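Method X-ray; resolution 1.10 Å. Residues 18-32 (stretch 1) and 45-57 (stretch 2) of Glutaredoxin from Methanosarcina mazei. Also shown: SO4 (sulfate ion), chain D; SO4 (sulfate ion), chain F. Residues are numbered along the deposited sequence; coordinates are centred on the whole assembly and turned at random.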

# COMPACT_ATOMS: atom_id res chain seq x y z
N GLY A 18 25.90 -1.90 18.22
CA GLY A 18 25.60 -1.57 19.60
C GLY A 18 25.37 -2.79 20.41
O GLY A 18 26.18 -3.73 20.33
N VAL A 19 24.34 -2.80 21.24
CA VAL A 19 24.07 -3.91 22.13
C VAL A 19 23.23 -4.96 21.51
O VAL A 19 22.12 -4.65 20.94
N ASP A 20 23.70 -6.21 21.48
CA ASP A 20 22.90 -7.30 20.91
C ASP A 20 21.76 -7.61 21.85
O ASP A 20 21.98 -8.13 22.97
N ARG A 21 20.52 -7.39 21.39
CA ARG A 21 19.32 -7.84 22.05
C ARG A 21 18.55 -8.87 21.17
O ARG A 21 17.36 -9.04 21.35
N GLY A 22 19.27 -9.49 20.27
CA GLY A 22 18.70 -10.44 19.33
C GLY A 22 18.04 -9.73 18.14
O GLY A 22 18.28 -8.59 17.84
N LYS A 23 17.14 -10.42 17.47
CA LYS A 23 16.54 -9.89 16.25
C LYS A 23 15.50 -8.85 16.68
O LYS A 23 14.55 -9.17 17.37
N VAL A 24 15.66 -7.64 16.22
CA VAL A 24 14.72 -6.58 16.45
C VAL A 24 14.52 -5.88 15.09
O VAL A 24 15.48 -5.39 14.55
N ILE A 25 13.27 -5.85 14.61
CA ILE A 25 12.99 -5.27 13.28
C ILE A 25 11.75 -4.38 13.34
O ILE A 25 10.76 -4.75 13.80
N MET A 26 11.98 -3.14 12.90
CA MET A 26 10.87 -2.20 12.76
C MET A 26 10.45 -2.08 11.27
O MET A 26 11.22 -1.74 10.47
N TYR A 27 9.20 -2.48 11.02
CA TYR A 27 8.56 -2.19 9.72
C TYR A 27 7.86 -0.83 9.81
O TYR A 27 7.08 -0.61 10.62
N GLY A 28 8.23 0.03 8.86
CA GLY A 28 7.66 1.36 8.85
C GLY A 28 7.38 1.86 7.42
O GLY A 28 7.53 1.10 6.46
N LEU A 29 7.04 3.11 7.32
CA LEU A 29 6.91 3.81 6.05
C LEU A 29 7.89 4.99 6.07
O LEU A 29 8.12 5.57 7.12
N SER A 30 8.42 5.37 4.92
CA SER A 30 9.34 6.43 4.83
C SER A 30 8.80 7.81 5.25
O SER A 30 9.50 8.68 5.65
N THR A 31 7.50 7.95 5.07
CA THR A 31 6.68 9.11 5.45
C THR A 31 5.83 8.68 6.62
O THR A 31 4.85 8.03 6.40
N CYS A 32 6.29 8.67 7.82
CA CYS A 32 5.52 8.22 8.97
C CYS A 32 6.27 8.78 10.19
O CYS A 32 7.31 8.31 10.60
N LEU A 45 18.35 3.98 22.62
CA LEU A 45 18.55 2.84 23.56
C LEU A 45 19.84 2.16 23.28
O LEU A 45 20.32 1.34 24.08
N GLY A 46 20.46 2.37 22.08
CA GLY A 46 21.78 1.74 21.80
C GLY A 46 21.72 0.30 21.39
O GLY A 46 22.74 -0.36 21.38
N VAL A 47 20.51 -0.19 21.08
CA VAL A 47 20.30 -1.61 20.73
C VAL A 47 20.59 -1.86 19.19
O VAL A 47 20.40 -0.94 18.39
N ASP A 48 20.99 -3.02 18.90
CA ASP A 48 21.05 -3.46 17.48
C ASP A 48 19.59 -3.61 17.05
O ASP A 48 18.72 -4.15 17.67
N PHE A 49 19.32 -3.11 15.80
CA PHE A 49 17.98 -3.28 15.18
C PHE A 49 18.13 -3.03 13.67
O PHE A 49 18.99 -2.40 13.23
N ASP A 50 17.12 -3.64 13.02
CA ASP A 50 16.90 -3.36 11.59
C ASP A 50 15.61 -2.57 11.46
O ASP A 50 14.70 -2.69 12.19
N TYR A 51 15.56 -1.85 10.31
CA TYR A 51 14.30 -1.17 9.90
C TYR A 51 14.14 -1.33 8.36
O TYR A 51 15.08 -1.50 7.65
N VAL A 52 12.84 -1.32 8.03
CA VAL A 52 12.41 -1.49 6.59
C VAL A 52 11.33 -0.47 6.36
O VAL A 52 10.39 -0.33 7.10
N TYR A 53 11.51 0.25 5.18
CA TYR A 53 10.47 1.16 4.74
C TYR A 53 9.62 0.46 3.66
O TYR A 53 10.12 0.29 2.49
N VAL A 54 8.54 -0.05 4.02
CA VAL A 54 7.77 -0.97 3.19
C VAL A 54 7.29 -0.18 1.87
O VAL A 54 7.28 -0.87 0.80
N ASP A 55 7.05 1.06 1.98
CA ASP A 55 6.61 1.80 0.79
C ASP A 55 7.73 2.01 -0.16
O ASP A 55 7.45 2.44 -1.32
N ARG A 56 8.99 1.73 0.12
CA ARG A 56 10.10 1.82 -0.77
C ARG A 56 10.49 0.50 -1.38
O ARG A 56 11.43 0.43 -2.10
N LEU A 57 9.76 -0.54 -1.05
CA LEU A 57 10.04 -1.85 -1.62
C LEU A 57 9.20 -2.07 -2.85
O LEU A 57 8.12 -1.52 -2.96

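Two neighbouring parallel strands join through their backbones, while their side chains alternate between the sheet's faces and pack against neighbours along each face; polar groups add contacts before and after the ladder. This glutaredoxin pair, 24-28 beside 49-53, illustrates the principle. Before the strand begins, Gly46 contributes only backbone: its O accepts from Val19 N at 2.9 Å. Val47 (m) points away overall, yet its CG1 lies 3.7 Å from Arg21 CG, the aliphatic part of a side chain whose end leads off elsewhere.

Asp48 (m) leaves sideways, and its carboxylate turns back to the first stretch. Its OD1 accepts from Gly18 N at 2.8 Å, while OD2 takes two water-mediated links: one water donates to Asp48 OD2 and Gly18 O, another to Asp48 OD2 and Asp20 OD1. The second water thus joins two carboxylates whose like charges lie close, Asp20 OD1 being 4.5 Å from Asp48 OD2. A third water ties Asp48 O to Arg21 N and Gly22 O, between the single bridge of Val19 with Val47 and the start of the parallel ladder.

Within the ladder, Phe49 (p) sends its ring away, but its CB packs 3.9 Å from CG1 of Val24 (t). Asp50 (m) shares a face with Ile25 and forms the salt bridge of the interface: Lys23 starts away, then its long chain (t, p, t, t) brings NZ to 2.9 Å from Asp50 OD2. Lys23 N meanwhile donates to a sulfate, probably from the crystallisation liquor. Tyr51 (p) emerges on the other face with Met26, whose CE reaches within 4.0 Å of Tyr51 CB; the phenol leads away, and its OH donates to O4 of a second sulfate at 2.6 Å. Val52 (t) returns to the face of Ile25 and Tyr27. Its CG2 lies 4.0 Å from Ile25 CD1, and its CB lies 3.9 Å from CD1 of Tyr27 (m), so one valine packs against two neighbours.

Tyr53 (m) pairs with Gly28, whose C lies at the edge of the Tyr53 ring, while Ser30 CA sits over one face of it, 4.0 Å from the Tyr53 ring centroid, a CH-pi contact. After the strand, Val54 (t) places CG2 at the edge of the Tyr27 ring, 4.0 Å from Tyr27 CD1. Asp55 (p) points toward the first stretch and clasps Ser30 (p) with both oxygens: Ser30 N donates to Asp55 OD1 at 2.8 Å, and Ser30 OG to Asp55 OD2 at 2.6 Å. A water also donates to Asp55 OD2. Finally, Arg56 (m, t, t) lays one guanidinium face against Ser30 OG, a contact without a hydrogen bond.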

# COMPACT_ATOMS: atom_id res chain seq x y z
CB VAL A 19 23.45 -3.39 23.46
CG1 VAL A 19 23.01 -4.57 24.35
CG2 VAL A 19 24.39 -2.41 24.15
CB ASP A 20 23.85 -8.52 20.75
CG ASP A 20 23.21 -9.72 20.26
OD1 ASP A 20 22.13 -9.64 19.69
OD2 ASP A 20 23.85 -10.80 20.47
CB ARG A 21 18.41 -6.66 22.40
CG ARG A 21 19.09 -5.63 23.25
CD ARG A 21 19.55 -6.17 24.62
NE ARG A 21 18.38 -6.69 25.33
CZ ARG A 21 18.50 -7.44 26.43
NH1 ARG A 21 19.69 -7.80 26.90
NH2 ARG A 21 17.41 -7.88 26.98
CB LYS A 23 15.91 -11.00 15.45
CG LYS A 23 15.32 -10.44 14.10
CD LYS A 23 16.35 -9.81 13.13
CE LYS A 23 15.73 -9.46 11.80
NZ LYS A 23 16.78 -9.45 10.80
CB VAL A 24 15.23 -5.57 17.48
CG1 VAL A 24 14.31 -4.38 17.75
CG2 VAL A 24 15.55 -6.30 18.87
CB ILE A 25 12.92 -6.34 12.20
CG1 ILE A 25 12.70 -5.69 10.81
CG2 ILE A 25 11.88 -7.27 12.47
CD1 ILE A 25 13.20 -6.55 9.72
CB MET A 26 11.24 -0.80 13.28
CG MET A 26 10.03 0.21 13.26
SD MET A 26 10.46 2.02 13.25
CE MET A 26 12.16 1.76 13.47
CB TYR A 27 7.59 -3.28 9.33
CG TYR A 27 8.31 -4.57 9.05
CD1 TYR A 27 8.79 -4.87 7.78
CD2 TYR A 27 8.48 -5.53 10.04
CE1 TYR A 27 9.45 -6.06 7.52
CE2 TYR A 27 9.15 -6.73 9.77
CZ TYR A 27 9.62 -6.97 8.55
OH TYR A 27 10.25 -8.19 8.41
CB LEU A 29 5.48 4.35 5.86
CG LEU A 29 4.36 3.34 5.93
CD1 LEU A 29 2.98 3.95 5.83
CD2 LEU A 29 4.50 2.18 4.95
CB SER A 30 10.00 6.45 3.48
OG SER A 30 9.05 6.87 2.49
CB THR A 31 5.70 9.40 4.33
OG1 THR A 31 4.94 8.16 4.28
CG2 THR A 31 6.45 9.71 3.12
CB CYS A 32 5.45 6.71 9.04
SG CYS A 32 4.92 5.90 10.51
CB LEU A 45 17.38 1.91 23.55
CG LEU A 45 16.08 2.41 24.02
CD1 LEU A 45 14.94 1.40 23.80
CD2 LEU A 45 16.07 2.77 25.49
CB VAL A 47 18.96 -2.10 21.12
CG1 VAL A 47 18.71 -1.97 22.62
CG2 VAL A 47 17.79 -1.46 20.32
CB ASP A 48 21.74 -4.76 17.37
CG ASP A 48 23.18 -4.75 17.64
OD1 ASP A 48 23.76 -3.70 17.81
OD2 ASP A 48 23.74 -5.90 17.80
CB PHE A 49 16.95 -2.30 15.78
CG PHE A 49 17.15 -0.89 15.44
CD1 PHE A 49 16.31 -0.28 14.45
CD2 PHE A 49 18.06 -0.07 16.03
CE1 PHE A 49 16.44 1.03 14.14
CE2 PHE A 49 18.22 1.23 15.74
CZ PHE A 49 17.39 1.83 14.75
CB ASP A 50 16.74 -4.68 10.87
CG ASP A 50 17.93 -5.54 10.91
OD1 ASP A 50 19.00 -5.11 11.28
OD2 ASP A 50 17.73 -6.69 10.59
CB TYR A 51 14.23 0.23 10.37
CG TYR A 51 15.21 1.16 9.81
CD1 TYR A 51 14.89 1.91 8.68
CD2 TYR A 51 16.52 1.22 10.27
CE1 TYR A 51 15.78 2.75 8.13
CE2 TYR A 51 17.44 2.09 9.71
CZ TYR A 51 17.05 2.83 8.62
OH TYR A 51 17.92 3.68 8.02
CB VAL A 52 11.82 -2.90 6.42
CG1 VAL A 52 11.28 -3.10 4.98
CG2 VAL A 52 12.90 -3.96 6.73
CB TYR A 53 11.08 2.43 4.18
CG TYR A 53 11.74 3.30 5.22
CD1 TYR A 53 11.19 3.48 6.49
CD2 TYR A 53 12.91 3.96 4.95
CE1 TYR A 53 11.81 4.27 7.43
CE2 TYR A 53 13.55 4.77 5.93
CZ TYR A 53 12.99 4.89 7.13
OH TYR A 53 13.64 5.66 8.11
CB VAL A 54 6.57 -1.53 3.91
CG1 VAL A 54 5.69 -2.35 3.04
CG2 VAL A 54 7.03 -2.45 5.11
CB ASP A 55 6.10 3.13 1.19
CG ASP A 55 7.12 3.98 1.88
OD1 ASP A 55 7.75 3.54 2.88
OD2 ASP A 55 7.27 5.16 1.59
CB ARG A 56 11.29 2.53 -0.11
CG ARG A 56 10.98 3.96 0.10
CD ARG A 56 12.10 4.75 0.51
NE ARG A 56 11.79 6.18 0.52
CZ ARG A 56 12.56 7.01 1.22
NH1 ARG A 56 13.62 6.54 1.82
NH2 ARG A 56 12.29 8.30 1.29
CB LEU A 57 9.79 -2.92 -0.58
CG LEU A 57 10.60 -2.89 0.71
CD1 LEU A 57 10.04 -3.93 1.65
CD2 LEU A 57 12.12 -3.09 0.44
S SO4 D . 16.66 -14.12 19.08
O1 SO4 D . 16.78 -15.16 18.08
O2 SO4 D . 18.06 -13.88 19.60
O3 SO4 D . 16.16 -13.06 18.11
O4 SO4 D . 15.65 -14.60 20.14
S SO4 F . 21.25 4.53 8.43
O1 SO4 F . 22.42 3.66 8.03
O2 SO4 F . 21.70 5.46 9.47
O3 SO4 F . 20.77 5.25 7.34
O4 SO4 F . 20.31 3.52 9.01
O HOH W 1 26.26 -5.77 18.56
O HOH W 2 22.69 -8.26 17.22
O HOH W 3 19.42 -6.42 19.08
O HOH W 4 4.21 6.12 1.69